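Dnab-like replicative helicase (Bacillus phage SPP1, PDB 3BH0) probably hydrolyses ATP to drive 5'-3' unwinding of DNA at the phage replication fork, this chain being the ATPase domain of the helicase. Local coordinates at residues Ala74-Met79 with Arg232-Arg237; Gly80-Ala85 with Ile112-Val117; Gln88-Ser93 with Ile146-Asn151; Leu296-Ile299 with Asn304-Asn307. One frame throughout, in Å; residues are numbered along the deposited sequence.

Interaction 1: Ala74-Met79 with Arg232-Arg237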
loop_
_atom_site.group_PDB
_atom_site.type_symbol
_atom_site.label_atom_id
_atom_site.label_comp_id
_atom_site.label_asym_id
_atom_site.label_seq_id
_atom_site.Cartn_x
_atom_site.Cartn_y
_atom_site.Cartn_z
ATOM N N ALA A 74 -7.694 0.810 -2.696
ATOM C CA ALA A 74 -8.871 0.027 -2.985
ATOM C C ALA A 74 -9.024 -0.292 -4.485
ATOM O O ALA A 74 -8.728 0.519 -5.360
ATOM C CB ALA A 74 -10.105 0.715 -2.435
ATOM N N ALA A 75 -9.463 -1.502 -4.780
ATOM C CA ALA A 75 -9.655 -1.913 -6.171
ATOM C C ALA A 75 -10.487 -3.166 -6.207
ATOM O O ALA A 75 -10.469 -3.953 -5.273
ATOM C CB ALA A 75 -8.310 -2.163 -6.865
ATOM N N ARG A 76 -11.209 -3.328 -7.308
ATOM C CA ARG A 76 -11.844 -4.580 -7.668
ATOM C C ARG A 76 -10.776 -5.668 -7.889
ATOM O O ARG A 76 -9.582 -5.352 -7.998
ATOM C CB ARG A 76 -12.711 -4.368 -8.907
ATOM C CG ARG A 76 -13.905 -3.449 -8.677
ATOM C CD ARG A 76 -14.976 -4.117 -7.813
ATOM N NE ARG A 76 -15.381 -5.403 -8.359
ATOM C CZ ARG A 76 -15.733 -6.467 -7.638
ATOM N NH1 ARG A 76 -15.751 -6.431 -6.305
ATOM N NH2 ARG A 76 -16.048 -7.595 -8.263
ATOM N N PRO A 77 -11.186 -6.957 -7.905
ATOM C CA PRO A 77 -10.210 -8.008 -8.212
ATOM C C PRO A 77 -9.544 -7.830 -9.585
ATOM O O PRO A 77 -10.171 -7.334 -10.526
ATOM C CB PRO A 77 -11.055 -9.287 -8.204
ATOM C CG PRO A 77 -12.255 -8.951 -7.400
ATOM C CD PRO A 77 -12.520 -7.512 -7.623
ATOM N N SER A 78 -8.279 -8.229 -9.677
ATOM C CA SER A 78 -7.541 -8.283 -10.949
ATOM C C SER A 78 -7.049 -6.943 -11.472
ATOM O O SER A 78 -6.633 -6.860 -12.630
ATOM C CB SER A 78 -8.375 -8.960 -12.051
ATOM O OG SER A 78 -8.502 -10.346 -11.822
ATOM N N MET A 79 -7.112 -5.898 -10.653
ATOM C CA MET A 79 -6.620 -4.586 -11.063
ATOM C C MET A 79 -5.133 -4.380 -10.747
ATOM O O MET A 79 -4.539 -3.409 -11.202
ATOM C CB MET A 79 -7.446 -3.487 -10.415
ATOM C CG MET A 79 -8.956 -3.597 -10.648
ATOM S SD MET A 79 -9.527 -3.352 -12.364
ATOM C CE MET A 79 -11.050 -2.504 -12.014
ATOM N N ARG A 232 -19.124 -4.981 -5.745
ATOM C CA ARG A 232 -19.178 -5.623 -7.071
ATOM C C ARG A 232 -20.105 -4.872 -8.016
ATOM O O ARG A 232 -20.209 -5.186 -9.197
ATOM C CB ARG A 232 -19.507 -7.119 -6.983
ATOM C CG ARG A 232 -20.921 -7.493 -6.521
ATOM C CD ARG A 232 -21.064 -9.038 -6.379
ATOM N NE ARG A 232 -20.039 -9.777 -7.145
ATOM C CZ ARG A 232 -20.208 -10.971 -7.723
ATOM N NH1 ARG A 232 -21.371 -11.601 -7.653
ATOM N NH2 ARG A 232 -19.202 -11.547 -8.380
ATOM N N GLN A 233 -20.731 -3.838 -7.466
ATOM C CA GLN A 233 -21.620 -2.951 -8.178
ATOM C C GLN A 233 -20.860 -2.026 -9.105
ATOM O O GLN A 233 -21.442 -1.438 -10.021
ATOM C CB GLN A 233 -22.423 -2.133 -7.177
ATOM C CG GLN A 233 -23.875 -1.982 -7.575
ATOM C CD GLN A 233 -24.690 -1.167 -6.580
ATOM O OE1 GLN A 233 -24.155 -0.306 -5.853
ATOM N NE2 GLN A 233 -25.999 -1.425 -6.550
ATOM N N VAL A 234 -19.561 -1.893 -8.861
ATOM C CA VAL A 234 -18.666 -1.165 -9.759
ATOM C C VAL A 234 -18.832 -1.706 -11.178
ATOM O O VAL A 234 -18.823 -0.953 -12.151
ATOM C CB VAL A 234 -17.175 -1.303 -9.308
ATOM C CG1 VAL A 234 -16.222 -0.710 -10.333
ATOM C CG2 VAL A 234 -16.963 -0.656 -7.950
ATOM N N GLU A 235 -19.025 -3.019 -11.265
ATOM C CA GLU A 235 -18.957 -3.734 -12.526
ATOM C C GLU A 235 -20.272 -3.766 -13.302
ATOM O O GLU A 235 -20.268 -3.979 -14.523
ATOM C CB GLU A 235 -18.344 -5.130 -12.319
ATOM C CG GLU A 235 -16.888 -5.033 -11.809
ATOM C CD GLU A 235 -16.146 -6.361 -11.742
ATOM O OE1 GLU A 235 -16.740 -7.407 -12.091
ATOM O OE2 GLU A 235 -14.953 -6.349 -11.353
ATOM N N GLN A 236 -21.390 -3.529 -12.610
ATOM C CA GLN A 236 -22.667 -3.295 -13.300
ATOM C C GLN A 236 -22.926 -1.804 -13.533
ATOM O O GLN A 236 -24.045 -1.306 -13.367
ATOM C CB GLN A 236 -23.851 -3.993 -12.612
ATOM C CG GLN A 236 -25.139 -4.110 -13.488
ATOM C CD GLN A 236 -24.875 -4.524 -14.962
ATOM O OE1 GLN A 236 -25.060 -5.688 -15.332
ATOM N NE2 GLN A 236 -24.455 -3.563 -15.798
ATOM N N ARG A 237 -21.854 -1.115 -13.916
ATOM C CA ARG A 237 -21.880 0.257 -14.408
ATOM C C ARG A 237 -21.277 0.214 -15.801
ATOM O O ARG A 237 -20.536 -0.724 -16.116
ATOM C CB ARG A 237 -21.006 1.169 -13.531
ATOM C CG ARG A 237 -21.733 1.855 -12.401
ATOM C CD ARG A 237 -20.904 2.987 -11.795
ATOM N NE ARG A 237 -19.911 2.515 -10.823
ATOM C CZ ARG A 237 -18.641 2.901 -10.806
ATOM N NH1 ARG A 237 -18.190 3.778 -11.699
ATOM N NH2 ARG A 237 -17.818 2.423 -9.892
#
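R76 meets V234, E235 and R232 as its side chain leaves the loop after strand 70-74. Before it, A75 leads out of the strand and gives its carbonyl O to K81 NZ. From R76 the aliphatic part runs past V234 in the opposite direction, R76 CD lying 3.9 Å from V234 CB. Bends at chi2 and chi3 (-54°) then swing the guanidinium across the backbone at R232, in a short 3-10 turn. R76 NE donates to E235 OE2 at 3.2 Å, with 158° at the hydrogen, closing a salt bridge. E235 OE2 lies close to the guanidinium plane, while NE comes to it from above the carboxylate plane; the two groups are turned 76° against each other. This loop opens the probable Walker A motif (P-loop) of the DnaB-type ATPase core, and R76 ties it to the loop following strand 223-228. R232 CA sits 3.5 Å above the centre of one guanidinium face, while P77 CD covers the other at 3.4 Å. R76 NH1 also bonds L230 O, and E235 OE2 has a second partner in Y269 OH. R76 to M79 form a type II beta turn, which brings M79 against strand 259-265.

Interaction 2: Gly80-Ala85 with Ile112-Val117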
loop_
_atom_site.group_PDB
_atom_site.type_symbol
_atom_site.label_atom_id
_atom_site.label_comp_id
_atom_site.label_asym_id
_atom_site.label_seq_id
_atom_site.Cartn_x
_atom_site.Cartn_y
_atom_site.Cartn_z
ATOM N N GLY A 80 -4.539 -5.287 -9.973
ATOM C CA GLY A 80 -3.112 -5.216 -9.639
ATOM C C GLY A 80 -2.750 -4.825 -8.205
ATOM O O GLY A 80 -1.577 -4.587 -7.896
ATOM N N LYS A 81 -3.767 -4.799 -7.344
ATOM C CA LYS A 81 -3.715 -4.313 -5.950
ATOM C C LYS A 81 -2.569 -4.861 -5.108
ATOM O O LYS A 81 -1.835 -4.093 -4.494
ATOM C CB LYS A 81 -5.057 -4.635 -5.282
ATOM C CG LYS A 81 -5.296 -4.063 -3.895
ATOM C CD LYS A 81 -6.793 -4.117 -3.555
ATOM C CE LYS A 81 -7.286 -5.533 -3.288
ATOM N NZ LYS A 81 -8.745 -5.659 -3.572
ATOM N N THR A 82 -2.435 -6.183 -5.076
ATOM C CA THR A 82 -1.379 -6.839 -4.293
ATOM C C THR A 82 0.009 -6.534 -4.856
ATOM O O THR A 82 0.900 -6.085 -4.129
ATOM C CB THR A 82 -1.592 -8.384 -4.197
ATOM O OG1 THR A 82 -2.875 -8.652 -3.617
ATOM C CG2 THR A 82 -0.516 -9.031 -3.315
ATOM N N ALA A 83 0.166 -6.782 -6.154
ATOM C CA ALA A 83 1.369 -6.456 -6.906
ATOM C C ALA A 83 1.792 -4.999 -6.689
ATOM O O ALA A 83 2.964 -4.716 -6.490
ATOM C CB ALA A 83 1.143 -6.738 -8.400
ATOM N N PHE A 84 0.812 -4.095 -6.721
ATOM C CA PHE A 84 1.020 -2.657 -6.536
ATOM C C PHE A 84 1.466 -2.312 -5.116
ATOM O O PHE A 84 2.393 -1.505 -4.922
ATOM C CB PHE A 84 -0.274 -1.919 -6.897
ATOM C CG PHE A 84 -0.232 -0.445 -6.661
ATOM C CD1 PHE A 84 0.367 0.408 -7.583
ATOM C CD2 PHE A 84 -0.835 0.103 -5.548
ATOM C CE1 PHE A 84 0.379 1.789 -7.374
ATOM C CE2 PHE A 84 -0.824 1.478 -5.334
ATOM C CZ PHE A 84 -0.213 2.317 -6.253
ATOM N N ALA A 85 0.805 -2.918 -4.130
ATOM C CA ALA A 85 1.197 -2.747 -2.737
ATOM C C ALA A 85 2.608 -3.292 -2.469
ATOM O O ALA A 85 3.436 -2.611 -1.851
ATOM C CB ALA A 85 0.174 -3.393 -1.812
ATOM N N ILE A 112 6.904 -13.583 -0.151
ATOM C CA ILE A 112 8.342 -13.585 -0.457
ATOM C C ILE A 112 8.631 -14.016 -1.898
ATOM O O ILE A 112 9.498 -13.431 -2.554
ATOM C CB ILE A 112 9.149 -14.444 0.575
ATOM C CG1 ILE A 112 9.190 -13.733 1.925
ATOM C CG2 ILE A 112 10.578 -14.686 0.100
ATOM C CD1 ILE A 112 9.565 -14.618 3.077
ATOM N N LYS A 113 7.904 -15.018 -2.393
ATOM C CA LYS A 113 8.059 -15.438 -3.796
ATOM C C LYS A 113 7.693 -14.314 -4.757
ATOM O O LYS A 113 8.422 -14.065 -5.711
ATOM C CB LYS A 113 7.289 -16.725 -4.109
ATOM C CG LYS A 113 8.010 -17.992 -3.629
ATOM C CD LYS A 113 7.165 -19.242 -3.860
ATOM C CE LYS A 113 7.931 -20.541 -3.559
ATOM N NZ LYS A 113 7.795 -20.967 -2.144
ATOM N N ARG A 114 6.600 -13.603 -4.475
ATOM C CA ARG A 114 6.244 -12.440 -5.294
ATOM C C ARG A 114 7.336 -11.366 -5.281
ATOM O O ARG A 114 7.667 -10.786 -6.320
ATOM C CB ARG A 114 4.940 -11.810 -4.832
ATOM C CG ARG A 114 3.707 -12.580 -5.118
ATOM C CD ARG A 114 2.562 -11.794 -4.543
ATOM N NE ARG A 114 1.274 -12.374 -4.875
ATOM C CZ ARG A 114 0.367 -11.800 -5.662
ATOM N NH1 ARG A 114 0.601 -10.603 -6.213
ATOM N NH2 ARG A 114 -0.786 -12.434 -5.888
ATOM N N LEU A 115 7.868 -11.091 -4.096
ATOM C CA LEU A 115 8.959 -10.129 -3.938
ATOM C C LEU A 115 10.186 -10.509 -4.777
ATOM O O LEU A 115 10.753 -9.655 -5.459
ATOM C CB LEU A 115 9.334 -9.975 -2.461
ATOM C CG LEU A 115 8.349 -9.194 -1.580
ATOM C CD1 LEU A 115 8.759 -9.264 -0.122
ATOM C CD2 LEU A 115 8.207 -7.742 -2.047
ATOM N N ILE A 116 10.577 -11.787 -4.714
ATOM C CA ILE A 116 11.637 -12.354 -5.556
ATOM C C ILE A 116 11.332 -12.212 -7.054
ATOM O O ILE A 116 12.111 -11.627 -7.799
ATOM C CB ILE A 116 11.897 -13.839 -5.206
ATOM C CG1 ILE A 116 12.606 -13.958 -3.853
ATOM C CG2 ILE A 116 12.727 -14.525 -6.304
ATOM C CD1 ILE A 116 12.392 -15.288 -3.162
ATOM N N VAL A 117 10.193 -12.742 -7.481
ATOM C CA VAL A 117 9.753 -12.634 -8.866
ATOM C C VAL A 117 9.862 -11.203 -9.398
ATOM O O VAL A 117 10.392 -10.989 -10.487
ATOM C CB VAL A 117 8.315 -13.190 -9.033
ATOM C CG1 VAL A 117 7.678 -12.727 -10.337
ATOM C CG2 VAL A 117 8.322 -14.713 -8.941
#
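The probable Walker A motif of this P-loop ATPase domain ends in the first turn of helix 81-93, and T82 in that turn meets R114, which reaches over from helix 108-119. The contact is small, burying 100 Å² on both sides together, and rests on one methyl group against one flat cation. T82 CG2 lies 3.5 Å from R114 NH1 and 3.7 Å from R114 CZ. It stands above one face of the guanidinium, displaced from the centre toward the rim. Two torsions account for this meeting. T82 holds CG2 opposite its backbone N and OG1 beside that N (chi1 -58°), which turns the methyl toward R114. R114 is stretched from CG to NE (chi2 178°), and so spans the gap between two backbones whose nearest CA atoms, those of A83 and R114, are 7.9 Å apart. The side chains of T82 and R114 cross at about a right angle. Next to the methyl contact, the backbone N of A83 is 3.8 Å from R114 NH1, an oblique approach that forms no bond. At the start of the helix G80 takes the N-cap position with a positive phi, a backbone shape that suits glycine. Around this pair, K81 and A85 pack on L227 of strand 223-228, F84 reaches L263 of strand 259-265, and on helix 108-119 L115 and I116 lean on helix 139-150.

Interaction 3: Gln88-Ser93 with Ile146-Asn151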
loop_
_atom_site.group_PDB
_atom_site.type_symbol
_atom_site.label_atom_id
_atom_site.label_comp_id
_atom_site.label_asym_id
_atom_site.label_seq_id
_atom_site.Cartn_x
_atom_site.Cartn_y
_atom_site.Cartn_z
ATOM N N GLN A 88 5.301 -0.981 -3.992
ATOM C CA GLN A 88 5.462 0.065 -2.982
ATOM C C GLN A 88 6.266 -0.370 -1.769
ATOM O O GLN A 88 7.205 0.320 -1.377
ATOM C CB GLN A 88 4.105 0.606 -2.525
ATOM C CG GLN A 88 3.384 1.396 -3.584
ATOM C CD GLN A 88 2.437 2.439 -3.025
ATOM O OE1 GLN A 88 1.359 2.665 -3.576
ATOM N NE2 GLN A 88 2.827 3.083 -1.934
ATOM N N ALA A 89 5.912 -1.507 -1.178
ATOM C CA ALA A 89 6.616 -1.988 0.007
ATOM C C ALA A 89 8.124 -2.039 -0.221
ATOM O O ALA A 89 8.904 -1.627 0.635
ATOM C CB ALA A 89 6.095 -3.351 0.435
ATOM N N LYS A 90 8.531 -2.526 -1.388
ATOM C CA LYS A 90 9.942 -2.712 -1.670
ATOM C C LYS A 90 10.612 -1.383 -1.973
ATOM O O LYS A 90 11.756 -1.172 -1.580
ATOM C CB LYS A 90 10.135 -3.712 -2.810
ATOM C CG LYS A 90 11.487 -4.450 -2.780
ATOM C CD LYS A 90 12.415 -3.899 -3.835
ATOM C CE LYS A 90 13.810 -4.495 -3.736
ATOM N NZ LYS A 90 14.589 -4.058 -4.953
ATOM N N ASN A 91 9.887 -0.500 -2.660
ATOM C CA ASN A 91 10.332 0.858 -2.959
ATOM C C ASN A 91 10.604 1.702 -1.718
ATOM O O ASN A 91 11.564 2.474 -1.677
ATOM C CB ASN A 91 9.282 1.567 -3.803
ATOM C CG ASN A 91 9.366 1.204 -5.257
ATOM O OD1 ASN A 91 10.314 0.550 -5.694
ATOM N ND2 ASN A 91 8.378 1.640 -6.027
ATOM N N MET A 92 9.733 1.565 -0.723
ATOM C CA MET A 92 9.916 2.210 0.575
ATOM C C MET A 92 11.052 1.582 1.357
ATOM O O MET A 92 11.791 2.287 2.040
ATOM C CB MET A 92 8.647 2.107 1.403
ATOM C CG MET A 92 7.486 2.830 0.804
ATOM S SD MET A 92 6.005 2.420 1.699
ATOM C CE MET A 92 4.845 3.239 0.642
ATOM N N SER A 93 11.177 0.260 1.274
ATOM C CA SER A 93 12.296 -0.444 1.868
ATOM C C SER A 93 13.608 0.090 1.314
ATOM O O SER A 93 14.593 0.190 2.042
ATOM C CB SER A 93 12.194 -1.940 1.608
ATOM O OG SER A 93 13.367 -2.602 2.055
ATOM N N ILE A 146 17.247 -12.806 -3.943
ATOM C CA ILE A 146 17.226 -13.228 -2.539
ATOM C C ILE A 146 18.136 -12.354 -1.676
ATOM O O ILE A 146 17.898 -12.180 -0.478
ATOM C CB ILE A 146 17.552 -14.730 -2.370
ATOM C CG1 ILE A 146 16.351 -15.562 -2.832
ATOM C CG2 ILE A 146 17.929 -15.062 -0.910
ATOM C CD1 ILE A 146 16.608 -17.044 -2.931
ATOM N N GLY A 147 19.164 -11.797 -2.307
ATOM C CA GLY A 147 20.100 -10.904 -1.638
ATOM C C GLY A 147 19.414 -9.618 -1.262
ATOM O O GLY A 147 19.575 -9.127 -0.149
ATOM N N GLU A 148 18.629 -9.094 -2.193
ATOM C CA GLU A 148 17.903 -7.841 -1.981
ATOM C C GLU A 148 16.794 -7.918 -0.933
ATOM O O GLU A 148 16.638 -6.981 -0.133
ATOM C CB GLU A 148 17.364 -7.295 -3.298
ATOM C CG GLU A 148 18.433 -6.592 -4.085
ATOM C CD GLU A 148 17.891 -5.428 -4.860
ATOM O OE1 GLU A 148 17.388 -5.674 -5.979
ATOM O OE2 GLU A 148 17.976 -4.280 -4.358
ATOM N N ILE A 149 16.047 -9.027 -0.937
ATOM C CA ILE A 149 14.970 -9.267 0.030
ATOM C C ILE A 149 15.543 -9.502 1.431
ATOM O O ILE A 149 14.958 -9.063 2.433
ATOM C CB ILE A 149 14.054 -10.471 -0.390
ATOM C CG1 ILE A 149 13.657 -10.403 -1.867
ATOM C CG2 ILE A 149 12.801 -10.561 0.486
ATOM C CD1 ILE A 149 12.848 -9.196 -2.247
ATOM N N SER A 150 16.681 -10.200 1.492
ATOM C CA SER A 150 17.398 -10.472 2.749
ATOM C C SER A 150 17.943 -9.212 3.406
ATOM O O SER A 150 17.981 -9.111 4.633
ATOM C CB SER A 150 18.560 -11.436 2.503
ATOM O OG SER A 150 19.075 -11.919 3.732
ATOM N N ASN A 151 18.373 -8.267 2.574
ATOM C CA ASN A 151 18.899 -6.990 3.039
ATOM C C ASN A 151 17.876 -5.868 2.861
ATOM O O ASN A 151 18.219 -4.733 2.508
ATOM C CB ASN A 151 20.221 -6.673 2.328
ATOM C CG ASN A 151 21.341 -7.645 2.709
ATOM O OD1 ASN A 151 21.139 -8.866 2.764
ATOM N ND2 ASN A 151 22.527 -7.103 2.983
#
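K90 and E148 form a salt bridge between the last turns of two helices, 81-93 and 139-150, at the surface of the RecA-like ATPase core. Helix 81-93 is the one that follows the P-loop, so the contact lies at its far end from the probable nucleotide-binding turn. The electrostatic part is a symmetrical but loose pairing: K90 NZ is 3.4 Å from E148 OE1 and equally 3.4 Å from E148 OE2, and both hydrogen bonds are weak. A long, weak ion pair also links K90 NZ to D94, so the ammonium probably divides its attraction between two acidic groups. The steric part of the contact is slight. The nearest CA atoms, those of K90 and I149, are 8.4 Å apart, and the buried surface totals 124 Å². Apolar contacts instead point outward from the pair: I149 packs on L115 of helix 108-119, while A89 touches V99 and M186, and M92 touches V99 and I184, on strands 98-103 and 183-188. Among polar side chains beside the bridge, S93 OG bonds N153 N, just beyond the end of helix 139-150. Bends at chi2 (K90 -105°, E148 -146°) bring together two side chains that cross at about a right angle, and K90 NZ lies above the plane of the E148 carboxylate, 3.6 Å from E148 CD, rather than in its fork.

Interaction 4: Leu296-Ile299 with Asn304-Asn307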
loop_
_atom_site.group_PDB
_atom_site.type_symbol
_atom_site.label_atom_id
_atom_site.label_comp_id
_atom_site.label_asym_id
_atom_site.label_seq_id
_atom_site.Cartn_x
_atom_site.Cartn_y
_atom_site.Cartn_z
ATOM N N LEU A 296 0.252 4.021 -14.940
ATOM C CA LEU A 296 1.487 3.257 -14.875
ATOM C C LEU A 296 1.412 2.079 -15.833
ATOM O O LEU A 296 0.344 1.533 -16.064
ATOM C CB LEU A 296 1.717 2.712 -13.460
ATOM C CG LEU A 296 1.851 3.625 -12.247
ATOM C CD1 LEU A 296 1.909 2.748 -11.010
ATOM C CD2 LEU A 296 3.103 4.482 -12.355
ATOM N N ALA A 297 2.563 1.694 -16.373
ATOM C CA ALA A 297 2.690 0.508 -17.203
ATOM C C ALA A 297 2.833 -0.680 -16.273
ATOM O O ALA A 297 3.723 -0.711 -15.433
ATOM C CB ALA A 297 3.902 0.615 -18.135
ATOM N N PHE A 298 1.948 -1.655 -16.428
ATOM C CA PHE A 298 1.925 -2.802 -15.557
ATOM C C PHE A 298 2.553 -3.970 -16.289
ATOM O O PHE A 298 2.088 -4.346 -17.367
ATOM C CB PHE A 298 0.479 -3.105 -15.168
ATOM C CG PHE A 298 0.308 -4.365 -14.381
ATOM C CD1 PHE A 298 1.093 -4.619 -13.253
ATOM C CD2 PHE A 298 -0.672 -5.286 -14.735
ATOM C CE1 PHE A 298 0.915 -5.777 -12.507
ATOM C CE2 PHE A 298 -0.861 -6.454 -13.986
ATOM C CZ PHE A 298 -0.068 -6.698 -12.872
ATOM N N ILE A 299 3.616 -4.525 -15.717
ATOM C CA ILE A 299 4.254 -5.708 -16.290
ATOM C C ILE A 299 3.693 -6.907 -15.547
ATOM O O ILE A 299 4.222 -7.330 -14.510
ATOM C CB ILE A 299 5.825 -5.671 -16.238
ATOM C CG1 ILE A 299 6.392 -4.342 -16.766
ATOM C CG2 ILE A 299 6.436 -6.880 -16.972
ATOM C CD1 ILE A 299 5.790 -3.823 -18.081
ATOM N N ASN A 304 5.270 -6.090 -11.783
ATOM C CA ASN A 304 6.013 -4.844 -11.727
ATOM C C ASN A 304 5.280 -3.688 -12.390
ATOM O O ASN A 304 4.413 -3.894 -13.234
ATOM C CB ASN A 304 7.372 -5.017 -12.379
ATOM C CG ASN A 304 8.428 -4.179 -11.725
ATOM O OD1 ASN A 304 8.169 -3.057 -11.290
ATOM N ND2 ASN A 304 9.639 -4.723 -11.643
ATOM N N PHE A 305 5.637 -2.472 -11.985
ATOM C CA PHE A 305 5.012 -1.259 -12.488
ATOM C C PHE A 305 6.088 -0.273 -12.933
ATOM O O PHE A 305 7.119 -0.091 -12.251
ATOM C CB PHE A 305 4.132 -0.619 -11.422
ATOM C CG PHE A 305 2.973 -1.473 -10.998
ATOM C CD1 PHE A 305 1.688 -1.180 -11.438
ATOM C CD2 PHE A 305 3.162 -2.567 -10.151
ATOM C CE1 PHE A 305 0.608 -1.971 -11.041
ATOM C CE2 PHE A 305 2.103 -3.350 -9.768
ATOM C CZ PHE A 305 0.824 -3.053 -10.202
ATOM N N VAL A 306 5.840 0.350 -14.082
ATOM C CA VAL A 306 6.780 1.264 -14.694
ATOM C C VAL A 306 6.174 2.649 -14.704
ATOM O O VAL A 306 5.069 2.855 -15.208
ATOM C CB VAL A 306 7.120 0.838 -16.130
ATOM C CG1 VAL A 306 8.157 1.777 -16.757
ATOM C CG2 VAL A 306 7.616 -0.592 -16.138
ATOM N N ASN A 307 6.913 3.589 -14.123
ATOM C CA ASN A 307 6.577 5.000 -14.176
ATOM C C ASN A 307 6.478 5.505 -15.593
ATOM O O ASN A 307 7.296 5.172 -16.443
ATOM C CB ASN A 307 7.624 5.808 -13.423
ATOM C CG ASN A 307 7.436 5.736 -11.939
ATOM O OD1 ASN A 307 6.449 6.255 -11.402
ATOM N ND2 ASN A 307 8.368 5.082 -11.259
#
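I299 and N304 pair through two backbone hydrogen bonds, I299 N to N304 O at 2.7 Å and N304 N to I299 O at 3.2 Å. A297 and V306 form the second hydrogen-bonded pair of this antiparallel ladder: V306 N reaches A297 O at 2.7 Å with 158° at the hydrogen, and A297 N reaches V306 O at 3.0 Å. N304 OD1 also accepts the N-H of the next residue, F305, on a lone pair, and is bonded by K87 NZ, which fixes the amide. Between the hydrogen-bonded pairs, F298 and F305 form a non-hydrogen-bonded pair. F298 CG lies anti to the backbone N (chi1 174°), and this puts F298 CD1 over one face of the F305 ring toward its rim, 3.4 Å from F305 CZ. The ring centroids are 4.8 Å apart and the planes inclined 34° to each other. On the same side L296 CD1 touches F305 CD1 at 4.0 Å. The other side carries A297 CB against V306 CB at 3.8 Å, with I299 CG1 near V306 CG2. F305 and L296 face helix 81-93, where F305 packs on A83 and K87 and L296 on F84. The ladder is a beta hairpin of strands 292-299 and 304-307 at the edge of the domain's mixed sheet, its aromatic side laid against the helix that follows the P-loop.

All four contacts belong to one DnaB-type ATPase domain and gather around the P-loop and helix 81-93. Interaction 1 holds the start of that loop, and interactions 2 and 3 use the first and last turns of the helix. The centres of interaction 2 and interaction 3 are about 11 Å apart. Along the chain, 2 and 3 interleave and both are nested inside the loop that 1 closes; interaction 4 follows in series. L115 and I149 join 2 to 3 by packing, while F305 of interaction 4 lies against A83 and F84. Interactions 1 and 3 are farthest apart, about 30 Å between centres. The loop and its helix thus have contacts with the loop after strand 223-228, with helices 108-119 and 139-150, and with the C-terminal hairpin.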